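Side-chain contacts in phosphoribosylaminoimidazole carboxylase, ATPase subunit (Thermotoga maritima, PDB 3AX6), which probably catalyses the ATP-dependent joining of 5-aminoimidazole ribonucleotide and hydrogencarbonate to give N5-carboxyaminoimidazole ribonucleotide in purine biosynthesis: residues 54-59 / 79-84; 21-26 / 280-285; 103-108 / 114-119. One frame throughout, in Å; residues are numbered along the deposited sequence.

Contact 1. Residues 54-59 / 79-84; sequences ERIEDL and KKLYNE
The ammonium of K80 stands between two carboxylates, E57 across the contact and E84 in its own segment. NZ of K80 lies 3.4 Å from OE2 of E57, a salt bridge whose hydrogen bond is weak, and 3.6 Å from OE2 of E84. The lysine chain runs out straight and bends only at its last torsion (chi4 -67°), which turns NZ into this position. OE2 of E57 and OE2 of E84 are 4.7 Å apart, and the shared cation probably offsets their mutual repulsion. E57 also has an apolar role: with CG anti to its backbone N (chi1 -166°), its chain crosses L81, and CD2 of L81 comes within 3.9 Å of CG of E57 and 3.6 Å of OE2. The charged pair thus sits beside a leucine methyl.

Helices 53-61 and 75-83 run side by side in the preATP-grasp domain, which has a Rossmann-like parallel sheet; their short segments are inclined at 35°. Helix 53-61 belongs to the beta-alpha-beta crossover between strands 44-47 and 65-68, and helix 75-83 links strand 65-68 to strand 87-88.

On the buried side, the other methyl of L81 meets I56, CD1 to CD1 at 3.4 Å, tighter than ordinary van der Waals contact. I56 also packs on L30 of strand 26-31 and on T77 and L78 of helix 75-83. Within helix 53-61, R55 grips OD2 of D58 side-on with NE and NH2, the latter 2.7 Å from that oxygen, both bonds lying close to the guanidinium plane.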
loop_
_atom_site.group_PDB
_atom_site.type_symbol
_atom_site.label_atom_id
_atom_site.label_comp_id
_atom_site.label_asym_id
_atom_site.label_seq_id
_atom_site.Cartn_x
_atom_site.Cartn_y
_atom_site.Cartn_z
ATOM N N GLU A 54 -18.612 25.568 13.291
ATOM C CA GLU A 54 -18.471 24.919 14.584
ATOM C C GLU A 54 -18.053 23.449 14.542
ATOM O O GLU A 54 -17.488 22.941 15.509
ATOM C CB GLU A 54 -19.769 25.079 15.376
ATOM C CG GLU A 54 -20.209 26.529 15.481
ATOM C CD GLU A 54 -21.470 26.711 16.303
ATOM O OE1 GLU A 54 -22.478 26.021 16.019
ATOM O OE2 GLU A 54 -21.451 27.555 17.227
ATOM N N ARG A 55 -18.310 22.762 13.436
ATOM C CA ARG A 55 -17.937 21.351 13.358
ATOM C C ARG A 55 -16.465 21.138 12.991
ATOM O O ARG A 55 -15.810 20.260 13.548
ATOM C CB ARG A 55 -18.834 20.615 12.361
ATOM C CG ARG A 55 -19.405 19.302 12.888
ATOM C CD ARG A 55 -20.536 19.534 13.880
ATOM N NE ARG A 55 -20.076 20.188 15.099
ATOM C CZ ARG A 55 -20.883 20.760 15.988
ATOM N NH1 ARG A 55 -22.195 20.762 15.794
ATOM N NH2 ARG A 55 -20.378 21.336 17.072
ATOM N N ILE A 56 -15.942 21.932 12.058
ATOM C CA ILE A 56 -14.542 21.785 11.669
ATOM C C ILE A 56 -13.711 22.271 12.856
ATOM O O ILE A 56 -12.556 21.883 13.036
ATOM C CB ILE A 56 -14.189 22.613 10.383
ATOM C CG1 ILE A 56 -13.983 24.084 10.723
ATOM C CG2 ILE A 56 -15.295 22.489 9.346
ATOM C CD1 ILE A 56 -12.571 24.404 11.147
ATOM N N GLU A 57 -14.332 23.118 13.670
ATOM C CA GLU A 57 -13.694 23.668 14.854
ATOM C C GLU A 57 -13.484 22.537 15.856
ATOM O O GLU A 57 -12.432 22.451 16.492
ATOM C CB GLU A 57 -14.577 24.768 15.443
ATOM C CG GLU A 57 -13.904 25.655 16.461
ATOM C CD GLU A 57 -14.397 27.087 16.367
ATOM O OE1 GLU A 57 -15.633 27.289 16.333
ATOM O OE2 GLU A 57 -13.548 28.010 16.326
ATOM N N ASP A 58 -14.483 21.669 15.990
ATOM C CA ASP A 58 -14.359 20.530 16.895
ATOM C C ASP A 58 -13.245 19.629 16.384
ATOM O O ASP A 58 -12.458 19.103 17.168
ATOM C CB ASP A 58 -15.646 19.705 16.951
ATOM C CG ASP A 58 -16.808 20.471 17.534
ATOM O OD1 ASP A 58 -16.658 21.056 18.627
ATOM O OD2 ASP A 58 -17.877 20.477 16.896
ATOM N N LEU A 59 -13.193 19.453 15.064
ATOM C CA LEU A 59 -12.184 18.609 14.436
ATOM C C LEU A 59 -10.765 19.094 14.699
ATOM O O LEU A 59 -9.904 18.310 15.084
ATOM C CB LEU A 59 -12.392 18.539 12.925
ATOM C CG LEU A 59 -11.292 17.719 12.237
ATOM C CD1 LEU A 59 -11.557 16.257 12.495
ATOM C CD2 LEU A 59 -11.248 17.980 10.745
ATOM N N LYS A 79 -8.315 29.724 9.222
ATOM C CA LYS A 79 -7.349 30.793 9.430
ATOM C C LYS A 79 -7.472 31.265 10.872
ATOM O O LYS A 79 -6.480 31.558 11.535
ATOM C CB LYS A 79 -7.622 31.959 8.479
ATOM C CG LYS A 79 -6.594 33.077 8.592
ATOM C CD LYS A 79 -6.960 34.308 7.752
ATOM C CE LYS A 79 -6.876 34.046 6.251
ATOM N NZ LYS A 79 -7.904 33.077 5.777
ATOM N N LYS A 80 -8.704 31.340 11.352
ATOM C CA LYS A 80 -8.961 31.761 12.720
ATOM C C LYS A 80 -8.234 30.819 13.685
ATOM O O LYS A 80 -7.428 31.252 14.511
ATOM C CB LYS A 80 -10.474 31.746 12.977
ATOM C CG LYS A 80 -10.891 31.998 14.419
ATOM C CD LYS A 80 -12.397 32.237 14.524
ATOM C CE LYS A 80 -12.845 32.457 15.969
ATOM N NZ LYS A 80 -12.691 31.231 16.806
ATOM N N LEU A 81 -8.516 29.528 13.551
ATOM C CA LEU A 81 -7.911 28.505 14.392
ATOM C C LEU A 81 -6.399 28.475 14.243
ATOM O O LEU A 81 -5.672 28.265 15.217
ATOM C CB LEU A 81 -8.490 27.145 14.034
ATOM C CG LEU A 81 -9.989 27.064 14.313
ATOM C CD1 LEU A 81 -10.609 26.014 13.416
ATOM C CD2 LEU A 81 -10.228 26.770 15.802
ATOM N N TYR A 82 -5.925 28.690 13.023
ATOM C CA TYR A 82 -4.498 28.689 12.772
ATOM C C TYR A 82 -3.826 29.842 13.514
ATOM O O TYR A 82 -2.691 29.715 13.968
ATOM C CB TYR A 82 -4.233 28.791 11.271
ATOM C CG TYR A 82 -2.782 28.989 10.905
ATOM C CD1 TYR A 82 -2.229 30.271 10.822
ATOM C CD2 TYR A 82 -1.968 27.900 10.601
ATOM C CE1 TYR A 82 -0.905 30.465 10.434
ATOM C CE2 TYR A 82 -0.640 28.083 10.212
ATOM C CZ TYR A 82 -0.118 29.368 10.126
ATOM O OH TYR A 82 1.180 29.550 9.698
ATOM N N ASN A 83 -4.531 30.961 13.643
ATOM C CA ASN A 83 -3.989 32.115 14.343
ATOM C C ASN A 83 -4.022 31.919 15.851
ATOM O O ASN A 83 -3.367 32.655 16.586
ATOM C CB ASN A 83 -4.756 33.373 13.953
ATOM C CG ASN A 83 -4.328 33.912 12.609
ATOM O OD1 ASN A 83 -5.092 34.588 11.925
ATOM N ND2 ASN A 83 -3.090 33.627 12.228
ATOM N N GLU A 84 -4.780 30.925 16.309
ATOM C CA GLU A 84 -4.865 30.626 17.735
ATOM C C GLU A 84 -3.805 29.592 18.101
ATOM O O GLU A 84 -3.751 29.126 19.236
ATOM C CB GLU A 84 -6.242 30.068 18.111
ATOM C CG GLU A 84 -7.423 30.923 17.691
ATOM C CD GLU A 84 -8.693 30.565 18.442
ATOM O OE1 GLU A 84 -8.826 30.990 19.607
ATOM O OE2 GLU A 84 -9.553 29.854 17.875
#

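Contact 2. Residues 21-26 / 280-285; sequences KKMGFY and QHIRAI
I282 lies against two side chains at once, F25 and M23, and its CG2 methyl does most of the touching. The F25 and I282 side chains run past one another antiparallel, bringing CG2 of I282 to 3.8 Å from CE2 and 3.9 Å from CD2 of the phenylalanine ring, an oblique approach to the ring. The methyl reaches this place because it is anti to the backbone N of I282, while CG1 takes the position beside that N (chi1 -59°).

M23, modelled as selenomethionine, also runs counter to I282, with SE 4.1 Å from CG2. Its chain is extended as far as SE and then turns (chi3 -55°), which sets CE against the next helix residue: CE of M23 lies 4.1 Å from CG of R283, and the two chains lie roughly perpendicular.

Residues 21-26 leave helix 11-22 through a Schellman motif, with G24 at positive phi as the C-prime residue, F25 N hydrogen-bonded to A20 O and G24 N to K21 O. M23 and F25 flank that glycine, and both project toward helix 277-285. I4 of strand 3-7 touches both F25 and I282, so the helix packs onto the Rossmann-like sheet of the preATP-grasp domain.

R283 offers only its aliphatic base here. L323 of the second subunit also packs on M23. No hydrogen bond joins the two segments, and their association therefore rests on apolar packing, with the arginine's charge paired to E279 in its own chain and NH2 also reaching L328 O of the second subunit.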
loop_
_atom_site.group_PDB
_atom_site.type_symbol
_atom_site.label_atom_id
_atom_site.label_comp_id
_atom_site.label_asym_id
_atom_site.label_seq_id
_atom_site.Cartn_x
_atom_site.Cartn_y
_atom_site.Cartn_z
ATOM N N LYS A 21 -2.712 5.873 9.567
ATOM C CA LYS A 21 -2.871 4.835 10.575
ATOM C C LYS A 21 -1.694 3.874 10.507
ATOM O O LYS A 21 -1.279 3.324 11.524
ATOM C CB LYS A 21 -4.190 4.095 10.370
ATOM C CG LYS A 21 -5.393 5.017 10.537
ATOM C CD LYS A 21 -6.722 4.276 10.447
ATOM C CE LYS A 21 -6.867 3.249 11.570
ATOM N NZ LYS A 21 -6.679 3.856 12.907
ATOM N N LYS A 22 -1.151 3.688 9.306
ATOM C CA LYS A 22 0.003 2.814 9.111
ATOM C C LYS A 22 1.218 3.316 9.888
ATOM O O LYS A 22 2.065 2.527 10.301
ATOM C CB LYS A 22 0.390 2.736 7.637
ATOM C CG LYS A 22 -0.255 1.624 6.838
ATOM C CD LYS A 22 0.459 1.471 5.488
ATOM C CE LYS A 22 1.969 1.272 5.685
ATOM N NZ LYS A 22 2.711 1.087 4.412
HETATM N N MSE A 23 1.308 4.629 10.076
HETATM C CA MSE A 23 2.442 5.208 10.782
HETATM C C MSE A 23 2.162 5.289 12.278
HETATM O O MSE A 23 2.955 5.838 13.038
HETATM C CB MSE A 23 2.762 6.594 10.210
HETATM C CG MSE A 23 4.210 7.038 10.407
HETATM SE SE MSE A 23 4.687 8.618 9.360
HETATM C CE MSE A 23 4.180 7.936 7.614
ATOM N N GLY A 24 1.026 4.727 12.686
ATOM C CA GLY A 24 0.654 4.717 14.092
ATOM C C GLY A 24 -0.148 5.906 14.593
ATOM O O GLY A 24 -0.194 6.166 15.793
ATOM N N PHE A 25 -0.794 6.635 13.696
ATOM C CA PHE A 25 -1.569 7.780 14.121
ATOM C C PHE A 25 -3.054 7.479 14.239
ATOM O O PHE A 25 -3.568 6.539 13.633
ATOM C CB PHE A 25 -1.349 8.940 13.151
ATOM C CG PHE A 25 0.050 9.469 13.156
ATOM C CD1 PHE A 25 0.563 10.099 14.284
ATOM C CD2 PHE A 25 0.865 9.330 12.039
ATOM C CE1 PHE A 25 1.870 10.583 14.298
ATOM C CE2 PHE A 25 2.168 9.809 12.044
ATOM C CZ PHE A 25 2.672 10.437 13.178
ATOM N N TYR A 26 -3.738 8.286 15.036
ATOM C CA TYR A 26 -5.169 8.141 15.235
ATOM C C TYR A 26 -5.787 9.148 14.273
ATOM O O TYR A 26 -5.368 10.303 14.248
ATOM C CB TYR A 26 -5.533 8.512 16.672
ATOM C CG TYR A 26 -6.964 8.225 17.051
ATOM C CD1 TYR A 26 -7.335 6.973 17.532
ATOM C CD2 TYR A 26 -7.944 9.210 16.954
ATOM C CE1 TYR A 26 -8.644 6.706 17.918
ATOM C CE2 TYR A 26 -9.264 8.952 17.336
ATOM C CZ TYR A 26 -9.601 7.699 17.819
ATOM O OH TYR A 26 -10.883 7.435 18.229
ATOM N N GLN A 280 4.294 10.464 2.349
ATOM C CA GLN A 280 5.097 11.683 2.340
ATOM C C GLN A 280 4.333 12.848 2.962
ATOM O O GLN A 280 4.887 13.624 3.748
ATOM C CB GLN A 280 5.498 12.024 0.901
ATOM C CG GLN A 280 6.660 12.994 0.784
ATOM C CD GLN A 280 7.966 12.388 1.267
ATOM O OE1 GLN A 280 8.175 12.198 2.466
ATOM N NE2 GLN A 280 8.846 12.066 0.329
ATOM N N HIS A 281 3.055 12.958 2.608
ATOM C CA HIS A 281 2.198 14.015 3.122
ATOM C C HIS A 281 2.076 13.935 4.643
ATOM O O HIS A 281 2.119 14.963 5.336
ATOM C CB HIS A 281 0.809 13.921 2.484
ATOM C CG HIS A 281 -0.103 15.050 2.855
ATOM N ND1 HIS A 281 0.143 16.357 2.488
ATOM C CD2 HIS A 281 -1.253 15.069 3.572
ATOM C CE1 HIS A 281 -0.816 17.132 2.963
ATOM N NE2 HIS A 281 -1.675 16.375 3.625
ATOM N N ILE A 282 1.919 12.716 5.157
ATOM C CA ILE A 282 1.804 12.515 6.596
ATOM C C ILE A 282 3.111 12.919 7.262
ATOM O O ILE A 282 3.109 13.624 8.272
ATOM C CB ILE A 282 1.500 11.038 6.963
ATOM C CG1 ILE A 282 0.193 10.582 6.306
ATOM C CG2 ILE A 282 1.401 10.890 8.479
ATOM C CD1 ILE A 282 -0.994 11.475 6.595
ATOM N N ARG A 283 4.226 12.473 6.695
ATOM C CA ARG A 283 5.532 12.826 7.245
ATOM C C ARG A 283 5.695 14.343 7.324
ATOM O O ARG A 283 6.138 14.870 8.341
ATOM C CB ARG A 283 6.676 12.268 6.386
ATOM C CG ARG A 283 6.871 10.745 6.419
ATOM C CD ARG A 283 8.236 10.418 5.822
ATOM N NE ARG A 283 8.429 9.011 5.501
ATOM C CZ ARG A 283 9.574 8.365 5.693
ATOM N NH1 ARG A 283 10.617 9.006 6.211
ATOM N NH2 ARG A 283 9.686 7.084 5.365
ATOM N N ALA A 284 5.320 15.041 6.255
ATOM C CA ALA A 284 5.471 16.484 6.214
ATOM C C ALA A 284 4.593 17.246 7.202
ATOM O O ALA A 284 5.070 18.158 7.881
ATOM C CB ALA A 284 5.237 16.995 4.798
ATOM N N ILE A 285 3.319 16.887 7.303
ATOM C CA ILE A 285 2.460 17.622 8.224
ATOM C C ILE A 285 2.755 17.291 9.687
ATOM O O ILE A 285 2.360 18.038 10.587
ATOM C CB ILE A 285 0.965 17.388 7.933
ATOM C CG1 ILE A 285 0.560 15.965 8.319
ATOM C CG2 ILE A 285 0.686 17.657 6.464
ATOM C CD1 ILE A 285 -0.933 15.697 8.157
#

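Contact 3. Residues 103-108 / 114-119; sequences VQKEFL and PVPEYK
The Y118 ring carries CB of K105 over the centre of one face, and two oxygens lie at its edge near the ring plane, OE2 of E106 and the backbone O of P116. The lysine CB is 3.8 Å from the ring centroid and only 8° off the normal, a CH-pi contact of textbook geometry. At the rim, OH of Y118 donates a hydrogen bond to OE2 of E106 at 3.0 Å. The carboxylate and ring planes are 65° apart, and the hydroxyl meets its acceptor from well above the carboxylate plane. A bend in the glutamate chain (chi2 87°) brings OE2 back to the hydroxyl, although CB of E106 points away from residues 114-119 overall.

Beyond CB, the K105 chain bends and passes obliquely over V115. CG2 of V115 is 3.4 Å from CD of K105, a tight carbon pair, and 3.2 Å from NZ; CD of P116 is 4.0 Å from the same nitrogen. The side chain of K105 then touches Y167 and E169 of strand 166-170. A phenylalanine in place of Y118 would keep the face under CB of K105 but lacks the hydroxyl, and the E106 carboxylate, without that bond, would probably be freer to turn.

Helix 101-110 is thus held against the segment that leads into strand 118-120, an edge strand of the four-stranded antiparallel sheet of the ATP-grasp domain. P116 packs on V172, a residue of the ADP pocket, and its side chain comes to about 5 Å from the nucleotide. CB and CD of K105 make apolar contacts, while its ammonium also lies close against the V115 methyl and the P116 ring; the one hydrogen bond across the contact is likely to be reinforced by the negative charge of its acceptor.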
loop_
_atom_site.group_PDB
_atom_site.type_symbol
_atom_site.label_atom_id
_atom_site.label_comp_id
_atom_site.label_asym_id
_atom_site.label_seq_id
_atom_site.Cartn_x
_atom_site.Cartn_y
_atom_site.Cartn_z
ATOM N N VAL A 103 -4.518 36.046 -7.282
ATOM C CA VAL A 103 -3.618 36.255 -6.156
ATOM C C VAL A 103 -2.467 35.254 -6.288
ATOM O O VAL A 103 -1.311 35.579 -6.005
ATOM C CB VAL A 103 -4.345 36.060 -4.806
ATOM C CG1 VAL A 103 -5.463 37.086 -4.662
ATOM C CG2 VAL A 103 -4.913 34.669 -4.724
ATOM N N GLN A 104 -2.787 34.043 -6.743
ATOM C CA GLN A 104 -1.774 33.008 -6.933
ATOM C C GLN A 104 -0.714 33.490 -7.920
ATOM O O GLN A 104 0.479 33.386 -7.652
ATOM C CB GLN A 104 -2.413 31.713 -7.442
ATOM C CG GLN A 104 -1.403 30.666 -7.893
ATOM C CD GLN A 104 -2.051 29.358 -8.294
ATOM O OE1 GLN A 104 -1.697 28.768 -9.317
ATOM N NE2 GLN A 104 -2.997 28.892 -7.490
ATOM N N LYS A 105 -1.155 34.023 -9.060
ATOM C CA LYS A 105 -0.240 34.544 -10.079
ATOM C C LYS A 105 0.577 35.719 -9.528
ATOM O O LYS A 105 1.774 35.835 -9.783
ATOM C CB LYS A 105 -1.027 35.013 -11.309
ATOM C CG LYS A 105 -1.665 33.897 -12.128
ATOM C CD LYS A 105 -0.605 32.976 -12.701
ATOM C CE LYS A 105 -1.215 31.836 -13.496
ATOM N NZ LYS A 105 -0.165 30.899 -13.988
ATOM N N GLU A 106 -0.094 36.585 -8.777
ATOM C CA GLU A 106 0.519 37.761 -8.161
ATOM C C GLU A 106 1.631 37.286 -7.219
ATOM O O GLU A 106 2.717 37.859 -7.176
ATOM C CB GLU A 106 -0.553 38.525 -7.371
ATOM C CG GLU A 106 -0.317 40.014 -7.149
ATOM C CD GLU A 106 -0.844 40.882 -8.290
ATOM O OE1 GLU A 106 -0.978 42.111 -8.096
ATOM O OE2 GLU A 106 -1.117 40.337 -9.379
ATOM N N PHE A 107 1.350 36.222 -6.469
ATOM C CA PHE A 107 2.324 35.666 -5.533
ATOM C C PHE A 107 3.547 35.087 -6.225
ATOM O O PHE A 107 4.684 35.360 -5.837
ATOM C CB PHE A 107 1.682 34.576 -4.671
ATOM C CG PHE A 107 2.672 33.776 -3.881
ATOM C CD1 PHE A 107 3.162 32.577 -4.373
ATOM C CD2 PHE A 107 3.134 34.236 -2.652
ATOM C CE1 PHE A 107 4.101 31.840 -3.649
ATOM C CE2 PHE A 107 4.073 33.511 -1.918
ATOM C CZ PHE A 107 4.557 32.309 -2.419
ATOM N N LEU A 108 3.314 34.269 -7.240
ATOM C CA LEU A 108 4.417 33.665 -7.966
ATOM C C LEU A 108 5.278 34.760 -8.593
ATOM O O LEU A 108 6.509 34.706 -8.527
ATOM C CB LEU A 108 3.876 32.719 -9.042
ATOM C CG LEU A 108 3.089 31.519 -8.498
ATOM C CD1 LEU A 108 2.336 30.812 -9.623
ATOM C CD2 LEU A 108 4.046 30.574 -7.795
ATOM N N PRO A 114 8.714 31.674 -12.620
ATOM C CA PRO A 114 8.309 31.796 -14.031
ATOM C C PRO A 114 6.821 31.530 -14.263
ATOM O O PRO A 114 6.311 30.466 -13.912
ATOM C CB PRO A 114 9.195 30.771 -14.736
ATOM C CG PRO A 114 10.421 30.731 -13.873
ATOM C CD PRO A 114 9.821 30.713 -12.484
ATOM N N VAL A 115 6.141 32.493 -14.878
ATOM C CA VAL A 115 4.710 32.384 -15.132
ATOM C C VAL A 115 4.313 33.215 -16.353
ATOM O O VAL A 115 4.973 34.198 -16.678
ATOM C CB VAL A 115 3.928 32.894 -13.897
ATOM C CG1 VAL A 115 4.293 34.351 -13.617
ATOM C CG2 VAL A 115 2.445 32.769 -14.113
ATOM N N PRO A 116 3.231 32.825 -17.053
ATOM C CA PRO A 116 2.777 33.572 -18.231
ATOM C C PRO A 116 2.381 35.006 -17.865
ATOM O O PRO A 116 1.929 35.258 -16.746
ATOM C CB PRO A 116 1.571 32.766 -18.706
ATOM C CG PRO A 116 1.913 31.371 -18.297
ATOM C CD PRO A 116 2.479 31.563 -16.915
ATOM N N GLU A 117 2.555 35.944 -18.796
ATOM C CA GLU A 117 2.180 37.337 -18.552
ATOM C C GLU A 117 0.675 37.362 -18.312
ATOM O O GLU A 117 -0.079 36.750 -19.059
ATOM C CB GLU A 117 2.489 38.202 -19.772
ATOM C CG GLU A 117 3.314 39.432 -19.474
ATOM C CD GLU A 117 4.779 39.225 -19.789
ATOM O OE1 GLU A 117 5.103 38.981 -20.975
ATOM O OE2 GLU A 117 5.605 39.304 -18.856
ATOM N N TYR A 118 0.234 38.072 -17.283
ATOM C CA TYR A 118 -1.191 38.126 -16.983
ATOM C C TYR A 118 -1.644 39.545 -16.643
ATOM O O TYR A 118 -0.829 40.466 -16.539
ATOM C CB TYR A 118 -1.506 37.180 -15.823
ATOM C CG TYR A 118 -0.862 37.619 -14.540
ATOM C CD1 TYR A 118 -1.608 38.247 -13.549
ATOM C CD2 TYR A 118 0.507 37.463 -14.339
ATOM C CE1 TYR A 118 -1.008 38.710 -12.388
ATOM C CE2 TYR A 118 1.115 37.921 -13.184
ATOM C CZ TYR A 118 0.350 38.545 -12.212
ATOM O OH TYR A 118 0.941 39.001 -11.059
ATOM N N LYS A 119 -2.947 39.706 -16.456
ATOM C CA LYS A 119 -3.528 41.008 -16.163
ATOM C C LYS A 119 -4.962 40.834 -15.648
ATOM O O LYS A 119 -5.732 40.038 -16.185
ATOM C CB LYS A 119 -3.522 41.839 -17.448
ATOM C CG LYS A 119 -4.220 43.188 -17.386
ATOM C CD LYS A 119 -3.364 44.253 -16.723
ATOM C CE LYS A 119 -3.466 45.573 -17.487
ATOM N NZ LYS A 119 -4.878 45.945 -17.799
#

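In the fold
Contacts 1 and 3 follow one another along the chain, and both are nested inside the long loop that contact 2 closes by joining residues 21-26 to 280-285. Contact 1 is internal to the preATP-grasp domain. Contact 2 brings a helix from far along the sequence onto that same domain, beside the second subunit; the centres of the two are 21 Å apart and their nearest atoms about 9 Å. Contact 3 belongs to the nucleotide end of the molecule, its centre 30 Å from that of contact 1 and 33 Å from that of contact 2. Of the three it alone adjoins the ADP pocket, and none touches another.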